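Local coordinates for protein CT009 (Chlamydia trachomatis, PDB 4GQM) that is of unknown function but contains a helix-turn-helix domain, so probably binds DNA, and forms a sub-domain-swapped dimer in this crystal form, at the interface of chains A and B. Sequence-based numbering; all coordinates share one arbitrary frame. Chains: chain A/B, CT009.

Contact 1: the interface of chains A and B. Residues chain A 22, 25, 27, 32, 35; chain B 67, 70-72.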
ATOM      1  N   ARG A  22      15.015   8.174  14.602  1.00 11.63           N
ATOM      2  CA  ARG A  22      14.659   7.003  15.391  1.00 11.97           C
ATOM      3  C   ARG A  22      15.742   6.641  16.407  1.00 12.10           C
ATOM      4  O   ARG A  22      15.464   6.360  17.579  1.00 12.62           O
ATOM      5  CB  ARG A  22      14.374   5.809  14.454  1.00 12.27           C
ATOM      6  CG  ARG A  22      14.011   4.552  15.211  1.00 12.40           C
ATOM      7  CD  ARG A  22      13.746   3.365  14.340  1.00 12.66           C
ATOM      8  NE  ARG A  22      14.813   3.036  13.405  1.00 12.46           N
ATOM      9  CZ  ARG A  22      15.881   2.308  13.704  1.00 13.94           C
ATOM     10  NH1 ARG A  22      16.101   1.873  14.949  1.00 14.60           N
ATOM     11  NH2 ARG A  22      16.746   2.017  12.741  1.00 15.03           N
ATOM     12  N   ARG A  25      16.074   8.722  19.526  1.00 13.27           N
ATOM     13  CA  ARG A  25      15.092   8.352  20.542  1.00 14.64           C
ATOM     14  C   ARG A  25      15.334   6.952  21.124  1.00 13.34           C
ATOM     15  O   ARG A  25      14.607   6.506  22.001  1.00 13.93           O
ATOM     16  CB  ARG A  25      13.679   8.403  19.911  1.00 18.43           C
ATOM     17  CG  ARG A  25      13.230   9.802  19.510  1.00 21.09           C
ATOM     18  CD  ARG A  25      11.743   9.778  19.032  1.00 23.22           C
ATOM     19  NE  ARG A  25      10.819   9.372  20.124  1.00 25.83           N
ATOM     20  CZ  ARG A  25       9.501   9.232  19.978  1.00 26.61           C
ATOM     21  NH1 ARG A  25       8.962   9.439  18.778  1.00 26.17           N
ATOM     22  NH2 ARG A  25       8.710   8.859  20.992  1.00 26.90           N
ATOM     23  N   LEU A  27      14.843   4.038  19.794  1.00 13.94           N
ATOM     24  CA  LEU A  27      13.760   3.125  19.476  1.00 15.12           C
ATOM     25  C   LEU A  27      14.211   2.148  18.416  1.00 15.04           C
ATOM     26  O   LEU A  27      14.968   2.512  17.514  1.00 15.26           O
ATOM     27  CB  LEU A  27      12.587   3.928  18.952  1.00 17.56           C
ATOM     28  CG  LEU A  27      11.980   4.927  19.924  1.00 20.30           C
ATOM     29  CD1 LEU A  27      10.875   5.735  19.216  1.00 21.92           C
ATOM     30  CD2 LEU A  27      11.473   4.210  21.187  1.00 21.46           C
ATOM     31  N   VAL A  32       8.682   1.219  16.546  1.00 17.66           N
ATOM     32  CA  VAL A  32       7.960   2.114  15.672  1.00 17.42           C
ATOM     33  C   VAL A  32       6.737   1.397  15.104  1.00 17.79           C
ATOM     34  O   VAL A  32       5.637   1.954  15.039  1.00 19.49           O
ATOM     35  CB  VAL A  32       8.859   2.650  14.555  1.00 16.67           C
ATOM     36  CG1 VAL A  32       8.068   3.508  13.624  1.00 17.40           C
ATOM     37  CG2 VAL A  32      10.038   3.435  15.147  1.00 16.30           C
ATOM     38  N   ALA A  35       3.899   1.398  17.580  1.00 23.82           N
ATOM     39  CA  ALA A  35       3.260   2.676  17.857  1.00 25.41           C
ATOM     40  C   ALA A  35       2.436   3.170  16.679  1.00 26.80           C
ATOM     41  O   ALA A  35       1.409   3.837  16.859  1.00 28.91           O
ATOM     42  CB  ALA A  35       4.307   3.707  18.222  1.00 26.50           C
TER
ATOM     43  N   TYR B  67       5.246   7.926   9.564  1.00 11.89           N
ATOM     44  CA  TYR B  67       6.477   7.702  10.309  1.00 11.91           C
ATOM     45  C   TYR B  67       7.053   9.060  10.735  1.00 12.29           C
ATOM     46  O   TYR B  67       7.464   9.255  11.882  1.00 13.18           O
ATOM     47  CB  TYR B  67       7.438   6.913   9.420  1.00 11.76           C
ATOM     48  CG  TYR B  67       8.709   6.391  10.058  1.00 11.34           C
ATOM     49  CD1 TYR B  67       8.927   6.455  11.416  1.00 11.93           C
ATOM     50  CD2 TYR B  67       9.684   5.809   9.288  1.00 11.39           C
ATOM     51  CE1 TYR B  67      10.085   5.939  11.975  1.00 11.76           C
ATOM     52  CE2 TYR B  67      10.847   5.291   9.843  1.00 10.86           C
ATOM     53  CZ  TYR B  67      11.049   5.375  11.195  1.00 11.45           C
ATOM     54  OH  TYR B  67      12.174   4.875  11.806  1.00 12.99           O
ATOM     55  N   PHE B  70       5.203  10.441  13.709  1.00 15.53           N
ATOM     56  CA  PHE B  70       5.535   9.739  14.935  1.00 15.79           C
ATOM     57  C   PHE B  70       6.856  10.277  15.477  1.00 15.47           C
ATOM     58  O   PHE B  70       7.051  10.369  16.680  1.00 17.03           O
ATOM     59  CB  PHE B  70       5.623   8.226  14.661  1.00 16.00           C
ATOM     60  CG  PHE B  70       6.199   7.471  15.797  1.00 16.59           C
ATOM     61  CD1 PHE B  70       5.447   7.247  16.940  1.00 17.73           C
ATOM     62  CD2 PHE B  70       7.508   7.042  15.763  1.00 18.11           C
ATOM     63  CE1 PHE B  70       6.015   6.601  18.033  1.00 18.77           C
ATOM     64  CE2 PHE B  70       8.067   6.395  16.844  1.00 18.87           C
ATOM     65  CZ  PHE B  70       7.312   6.162  17.962  1.00 19.05           C
ATOM     66  N   LEU B  71       7.773  10.635  14.593  1.00 15.16           N
ATOM     67  CA  LEU B  71       9.077  11.163  14.986  1.00 16.37           C
ATOM     68  C   LEU B  71       9.074  12.681  15.153  1.00 17.33           C
ATOM     69  O   LEU B  71      10.140  13.293  15.234  1.00 18.44           O
ATOM     70  CB  LEU B  71      10.118  10.759  13.949  1.00 16.04           C
ATOM     71  CG  LEU B  71      10.425   9.263  13.829  1.00 15.97           C
ATOM     72  CD1 LEU B  71      11.370   9.039  12.654  1.00 16.79           C
ATOM     73  CD2 LEU B  71      10.993   8.677  15.115  1.00 17.52           C
ATOM     74  N   ASP B  72       7.893  13.304  15.198  1.00 17.87           N
ATOM     75  CA  ASP B  72       7.791  14.763  15.424  1.00 19.81           C
ATOM     76  C   ASP B  72       8.468  15.569  14.327  1.00 20.72           C
ATOM     77  O   ASP B  72       8.961  16.670  14.573  1.00 22.37           O
ATOM     78  CB  ASP B  72       8.291  15.148  16.827  1.00 22.45           C
ATOM     79  CG  ASP B  72       7.515  14.416  17.886  1.00 25.97           C
ATOM     80  OD1 ASP B  72       6.282  14.568  17.891  1.00 26.64           O
ATOM     81  OD2 ASP B  72       8.108  13.629  18.640  1.00 28.40           O
TER
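A:Arg25 reaches across to B:Phe70, where the last turn of helix 59-70 of chain B packs against the helix-turn-helix domain of chain A. Beyond CB and CG, A:Arg25 CD passes B:Leu71 CD2 at 4.1 Å. A bend at chi3 (63°) then turns NE and CZ, swinging the guanidinium over the phenyl ring. At the tip, A:Arg25 NH1 stands 3.9 Å from the centroid of the B:Phe70 ring, over its face and displaced toward the rim, a cation-pi contact with the two planes 27° apart. NH1 also lies near B:Phe70 O, but its N-H points elsewhere, so the pair is not a hydrogen bond. A:Leu27 CD1 covers one face of the same guanidinium and, pointing against the B:Phe70 side chain, meets B:Phe70 CE2 at 3.7 Å. Another part of the ring is touched by a methyl, A:Ala35 CB lying 3.4 Å from B:Phe70 CE1. A:Val32 bridges two aromatic side chains: A:Val32 CG1 packs on B:Tyr67 CE1 at 3.6 Å, while CG2 faces B:Phe70 CE2. Farther along, A:Arg22 CD comes to 3.3 Å from the hydroxyl oxygen B:Tyr67 OH, which lies in plane at the guanidinium edge, the guanidinium being nearly coplanar with the ring. That guanidinium is held within its own chain: A:Arg22 NH1 donates to A:Leu27 O at 2.9 Å, in the carbonyl plane and 154° at the hydrogen.

Contact 2: the interface of chains A and B. Residues chain A 14, 18, 38, 46, 54; chain B 63-64, 67.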
ATOM      1  N   LEU A  14      16.845  10.415   2.595  1.00 12.50           N
ATOM      2  CA  LEU A  14      15.615  10.452   3.330  1.00 12.61           C
ATOM      3  C   LEU A  14      15.577   9.314   4.357  1.00 12.33           C
ATOM      4  O   LEU A  14      15.182   9.495   5.515  1.00 12.30           O
ATOM      5  CB  LEU A  14      14.464  10.348   2.324  1.00 13.83           C
ATOM      6  CG  LEU A  14      13.069  10.359   2.872  1.00 15.43           C
ATOM      7  CD1 LEU A  14      12.843  11.600   3.720  1.00 16.49           C
ATOM      8  CD2 LEU A  14      12.136  10.313   1.705  1.00 15.77           C
ATOM      9  N   PHE A  18      15.191   9.492   8.627  1.00 12.27           N
ATOM     10  CA  PHE A  18      14.321   8.683   9.480  1.00 11.93           C
ATOM     11  C   PHE A  18      15.134   7.881  10.490  1.00 12.09           C
ATOM     12  O   PHE A  18      14.854   7.911  11.686  1.00 13.06           O
ATOM     13  CB  PHE A  18      13.435   7.751   8.640  1.00 12.03           C
ATOM     14  CG  PHE A  18      12.289   8.433   7.977  1.00 11.93           C
ATOM     15  CD1 PHE A  18      11.162   8.763   8.702  1.00 13.09           C
ATOM     16  CD2 PHE A  18      12.254   8.642   6.622  1.00 11.58           C
ATOM     17  CE1 PHE A  18      10.085   9.338   8.081  1.00 13.25           C
ATOM     18  CE2 PHE A  18      11.134   9.240   6.008  1.00 11.63           C
ATOM     19  CZ  PHE A  18      10.083   9.596   6.741  1.00 12.59           C
ATOM     20  N   ILE A  38       2.575   0.723  11.216  1.00 22.69           N
ATOM     21  CA  ILE A  38       3.170   0.611   9.899  1.00 21.27           C
ATOM     22  C   ILE A  38       3.979  -0.676   9.899  1.00 19.27           C
ATOM     23  O   ILE A  38       4.798  -0.939  10.791  1.00 19.05           O
ATOM     24  CB  ILE A  38       4.132   1.779   9.604  1.00 21.61           C
ATOM     25  CG1 ILE A  38       3.396   3.109   9.685  1.00 23.42           C
ATOM     26  CG2 ILE A  38       4.761   1.599   8.253  1.00 21.76           C
ATOM     27  CD1 ILE A  38       4.360   4.270   9.753  1.00 24.09           C
ATOM     28  N   ILE A  46      11.749   2.088   3.845  1.00 10.67           N
ATOM     29  CA  ILE A  46      11.933   3.529   3.977  1.00 10.46           C
ATOM     30  C   ILE A  46      13.364   3.826   4.427  1.00 10.68           C
ATOM     31  O   ILE A  46      14.062   4.651   3.822  1.00 11.05           O
ATOM     32  CB  ILE A  46      10.926   4.130   4.960  1.00 10.70           C
ATOM     33  CG1 ILE A  46       9.522   4.098   4.365  1.00 10.88           C
ATOM     34  CG2 ILE A  46      11.330   5.574   5.338  1.00 11.31           C
ATOM     35  CD1 ILE A  46       8.446   4.398   5.364  1.00 12.64           C
ATOM     36  N   LEU A  54       9.203  -0.324  -1.908  1.00  9.90           N
ATOM     37  CA  LEU A  54       8.120   0.598  -1.580  1.00 10.02           C
ATOM     38  C   LEU A  54       6.977   0.611  -2.578  1.00 10.23           C
ATOM     39  O   LEU A  54       5.822   0.747  -2.194  1.00 10.32           O
ATOM     40  CB  LEU A  54       8.711   2.003  -1.440  1.00 11.22           C
ATOM     41  CG  LEU A  54       9.643   2.244  -0.259  1.00 13.89           C
ATOM     42  CD1 LEU A  54      10.387   3.577  -0.363  1.00 15.74           C
ATOM     43  CD2 LEU A  54       8.885   2.165   1.047  1.00 16.10           C
TER
ATOM     44  N   PHE B  63       3.079   5.960   4.308  1.00 10.93           N
ATOM     45  CA  PHE B  63       3.919   5.395   5.352  1.00 10.76           C
ATOM     46  C   PHE B  63       4.951   6.431   5.801  1.00 10.65           C
ATOM     47  O   PHE B  63       5.239   6.574   6.988  1.00 11.32           O
ATOM     48  CB  PHE B  63       4.689   4.155   4.863  1.00 11.69           C
ATOM     49  CG  PHE B  63       3.835   2.992   4.380  1.00 12.52           C
ATOM     50  CD1 PHE B  63       2.582   2.732   4.908  1.00 14.16           C
ATOM     51  CD2 PHE B  63       4.324   2.141   3.383  1.00 13.89           C
ATOM     52  CE1 PHE B  63       1.824   1.637   4.401  1.00 15.38           C
ATOM     53  CE2 PHE B  63       3.566   1.060   2.905  1.00 14.55           C
ATOM     54  CZ  PHE B  63       2.364   0.810   3.436  1.00 15.52           C
ATOM     55  N   MET B  64       5.561   7.114   4.833  1.00 10.69           N
ATOM     56  CA  MET B  64       6.559   8.118   5.171  1.00 11.33           C
ATOM     57  C   MET B  64       5.971   9.250   6.021  1.00 12.17           C
ATOM     58  O   MET B  64       6.593   9.698   6.989  1.00 13.07           O
ATOM     59  CB  MET B  64       7.217   8.676   3.923  1.00 11.82           C
ATOM     60  CG  MET B  64       8.155   7.682   3.273  1.00 12.06           C
ATOM     61  SD  MET B  64       8.873   8.430   1.798  1.00 14.37           S
ATOM     62  CE  MET B  64      10.018   7.145   1.297  1.00 14.49           C
ATOM     63  N   TYR B  67       5.246   7.926   9.564  1.00 11.89           N
ATOM     64  CA  TYR B  67       6.477   7.702  10.309  1.00 11.91           C
ATOM     65  C   TYR B  67       7.053   9.060  10.735  1.00 12.29           C
ATOM     66  O   TYR B  67       7.464   9.255  11.882  1.00 13.18           O
ATOM     67  CB  TYR B  67       7.438   6.913   9.420  1.00 11.76           C
ATOM     68  CG  TYR B  67       8.709   6.391  10.058  1.00 11.34           C
ATOM     69  CD1 TYR B  67       8.927   6.455  11.416  1.00 11.93           C
ATOM     70  CD2 TYR B  67       9.684   5.809   9.288  1.00 11.39           C
ATOM     71  CE1 TYR B  67      10.085   5.939  11.975  1.00 11.76           C
ATOM     72  CE2 TYR B  67      10.847   5.291   9.843  1.00 10.86           C
ATOM     73  CZ  TYR B  67      11.049   5.375  11.195  1.00 11.45           C
ATOM     74  OH  TYR B  67      12.174   4.875  11.806  1.00 12.99           O
TER
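Helix 59-70 of chain B presents B:Phe63, B:Met64 and B:Tyr67 from helical backbone (phi near -60°, psi near -44°) to A:Leu14 and A:Phe18 of helix 2-24, A:Ile46 of helix 40-48 and A:Leu54 of helix 51-55, while A:Ile38 comes from a loop. The A:Phe18 and B:Tyr67 rings lie nearly parallel and offset, their side chains running antiparallel. Phenyl atom CD1 of A:Phe18 lies over one face of the tyrosine ring, toward its rim, and comes to 3.4 Å from B:Tyr67 CD2. B:Met64 is stretched out past CG and meets different partners along its length. Its CG packs against A:Ile46 CD1, and B:Met64 SD lies 3.8 Å from A:Leu14 CD2. The terminal methyl B:Met64 CE reaches A:Leu54 CD1 at 4.0 Å. A:Ile46 continues to B:Phe63, with A:Ile46 CD1 3.8 Å from B:Phe63 CB. A chi1 of -59° sets CG1 of A:Ile38 opposite its own carbonyl carbon, and the terminal methyl A:Ile38 CD1 ends 3.7 Å from B:Phe63 O. The contacts are mainly apolar, and the patch hides 241 Å² of protein surface. Chain B's helix is thereby packed among helices of chain A, a shared hydrophobic core that probably holds the sub-domain-swapped dimer together.

Contact 3: the interface of chains A and B. Residues chain A 82-85; chain B 3, 7, 10.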
ATOM      1  N   HIS A  82     -12.278 -15.233  -7.952  1.00 16.66           N
ATOM      2  CA  HIS A  82     -12.596 -13.903  -8.447  1.00 15.47           C
ATOM      3  C   HIS A  82     -11.567 -13.585  -9.524  1.00 15.73           C
ATOM      4  O   HIS A  82     -10.676 -12.761  -9.317  1.00 15.91           O
ATOM      5  CB  HIS A  82     -12.608 -12.887  -7.294  1.00 15.33           C
ATOM      6  CG  HIS A  82     -13.686 -13.177  -6.295  1.00 14.83           C
ATOM      7  ND1 HIS A  82     -13.561 -14.138  -5.314  1.00 15.50           N
ATOM      8  CD2 HIS A  82     -14.948 -12.706  -6.204  1.00 15.08           C
ATOM      9  CE1 HIS A  82     -14.687 -14.213  -4.632  1.00 15.61           C
ATOM     10  NE2 HIS A  82     -15.545 -13.367  -5.161  1.00 15.46           N
ATOM     11  N   PRO A  83     -11.674 -14.249 -10.696  1.00 15.63           N
ATOM     12  CA  PRO A  83     -10.593 -14.114 -11.686  1.00 16.57           C
ATOM     13  C   PRO A  83     -10.429 -12.726 -12.266  1.00 17.17           C
ATOM     14  O   PRO A  83      -9.306 -12.377 -12.676  1.00 18.48           O
ATOM     15  CB  PRO A  83     -10.997 -15.100 -12.786  1.00 17.51           C
ATOM     16  CG  PRO A  83     -12.485 -15.293 -12.589  1.00 16.67           C
ATOM     17  CD  PRO A  83     -12.657 -15.272 -11.097  1.00 16.14           C
ATOM     18  N   TYR A  84     -11.471 -11.923 -12.324  1.00 16.27           N
ATOM     19  CA  TYR A  84     -11.309 -10.553 -12.801  1.00 16.62           C
ATOM     20  C   TYR A  84     -10.505  -9.709 -11.807  1.00 18.12           C
ATOM     21  O   TYR A  84      -9.669  -8.903 -12.242  1.00 20.70           O
ATOM     22  CB  TYR A  84     -12.621  -9.864 -13.133  1.00 16.36           C
ATOM     23  CG  TYR A  84     -13.294 -10.443 -14.401  1.00 16.56           C
ATOM     24  CD1 TYR A  84     -14.089 -11.611 -14.360  1.00 17.02           C
ATOM     25  CD2 TYR A  84     -13.124  -9.835 -15.620  1.00 17.44           C
ATOM     26  CE1 TYR A  84     -14.699 -12.115 -15.520  1.00 17.60           C
ATOM     27  CE2 TYR A  84     -13.724 -10.351 -16.761  1.00 17.84           C
ATOM     28  CZ  TYR A  84     -14.486 -11.496 -16.696  1.00 18.39           C
ATOM     29  OH  TYR A  84     -15.089 -11.979 -17.853  1.00 19.68           O
ATOM     30  N   VAL A  85     -10.763  -9.878 -10.525  1.00 16.95           N
ATOM     31  CA  VAL A  85      -9.979  -9.165  -9.507  1.00 17.14           C
ATOM     32  C   VAL A  85      -8.552  -9.635  -9.616  1.00 18.00           C
ATOM     33  O   VAL A  85      -7.638  -8.776  -9.568  1.00 21.15           O
ATOM     34  CB  VAL A  85     -10.544  -9.435  -8.117  1.00 15.68           C
ATOM     35  CG1 VAL A  85      -9.623  -8.860  -7.009  1.00 15.82           C
ATOM     36  CG2 VAL A  85     -11.922  -8.835  -7.957  1.00 16.78           C
TER
ATOM     37  N   MET B   3     -15.344  -5.473 -18.969  1.00 24.59           N
ATOM     38  CA  MET B   3     -14.352  -5.905 -17.999  0.59 24.87           C
ATOM     39  C   MET B   3     -14.546  -5.203 -16.654  1.00 22.66           C
ATOM     40  O   MET B   3     -14.546  -5.853 -15.582  1.00 21.37           O
ATOM     41  CB  MET B   3     -12.947  -5.653 -18.520  0.59 27.06           C
ATOM     42  CG  MET B   3     -11.876  -6.020 -17.510  0.59 29.32           C
ATOM     43  SD  MET B   3     -10.215  -5.642 -18.079  0.59 31.64           S
ATOM     44  CE  MET B   3     -10.080  -6.677 -19.535  0.59 32.21           C
ATOM     45  N   VAL B   7     -15.328  -6.749 -12.848  1.00 13.91           N
ATOM     46  CA  VAL B   7     -14.434  -6.424 -11.733  0.84 14.39           C
ATOM     47  C   VAL B   7     -15.232  -5.880 -10.546  1.00 13.50           C
ATOM     48  O   VAL B   7     -15.086  -6.311  -9.432  1.00 13.88           O
ATOM     49  CB  VAL B   7     -13.352  -5.376 -12.161  0.84 15.77           C
ATOM     50  CG1 VAL B   7     -12.632  -4.745 -10.946  0.84 15.88           C
ATOM     51  CG2 VAL B   7     -12.343  -6.034 -13.121  0.84 16.52           C
ATOM     52  N   GLU B  10     -17.466  -8.568  -8.966  1.00 12.79           N
ATOM     53  CA  GLU B  10     -16.658  -9.471  -8.159  1.00 12.40           C
ATOM     54  C   GLU B  10     -16.215  -8.801  -6.866  1.00 12.26           C
ATOM     55  O   GLU B  10     -16.220  -9.440  -5.814  1.00 12.95           O
ATOM     56  CB  GLU B  10     -15.410  -9.944  -8.870  1.00 13.18           C
ATOM     57  CG  GLU B  10     -15.660 -11.054  -9.913  1.00 13.83           C
ATOM     58  CD  GLU B  10     -14.384 -11.633 -10.440  1.00 15.25           C
ATOM     59  OE1 GLU B  10     -13.281 -11.115 -10.102  1.00 15.72           O
ATOM     60  OE2 GLU B  10     -14.469 -12.604 -11.232  1.00 17.93           O
TER
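Edges of two aromatic rings of chain A flank B:Glu10: its CB lies in the plane of the A:His82 imidazole at the rim, and its carboxylate oxygen OE2 lies likewise at the A:Tyr84 phenol edge. The carboxylate stands steeply to both rings, 86° from the imidazole. In this helix-turn-helix family protein, the geometry is that of a helix N-terminus capped from the partner chain. B:Glu10 belongs to helix 2-24, while A:Pro83, A:Tyr84 and A:Val85 form the first turn of helix 83-104. A:Val85 N donates to B:Glu10 OE1 at 2.8 Å, with 156° at the hydrogen, and meets that oxygen nearly along its C-O axis. A weak second bond joins A:Tyr84 N to B:Glu10 OE2 at 3.3 Å; the same nitrogen does not bond to OE1. Negative charge here would probably be stabilised by the helix dipole and the N-H groups, although B:Glu10 OE1 also crowds another acceptor, A:His82 O, at 3.2 Å. A chi1 of -78° and a straight stem beyond CG carry the carboxylate to this turn. That stem runs antiparallel to A:Val85, B:Glu10 CB lying 3.8 Å from A:Val85 CG2. One turn earlier on chain B's helix, B:Val7 CG2 touches A:Tyr84 CB at 3.8 Å.

Contact 1 and contact 2 are neighbours, with centres of their C-alpha atoms about 10 Å apart. They share B:Tyr67 and both use helix 59-70 of chain B against helix 2-24 of chain A. Contact 3 lies about 39 Å from contact 1 and about 32 Å from contact 2 by the same measure, where helix 83-104 of chain A meets helix 2-24 of chain B. Helix 2-24 therefore receives the partner at both places, in different copies. Two-fold symmetry repeats every contact with the chains exchanged, so the swapped dimer is joined at well-separated places, consistent with reciprocal exchange of segments.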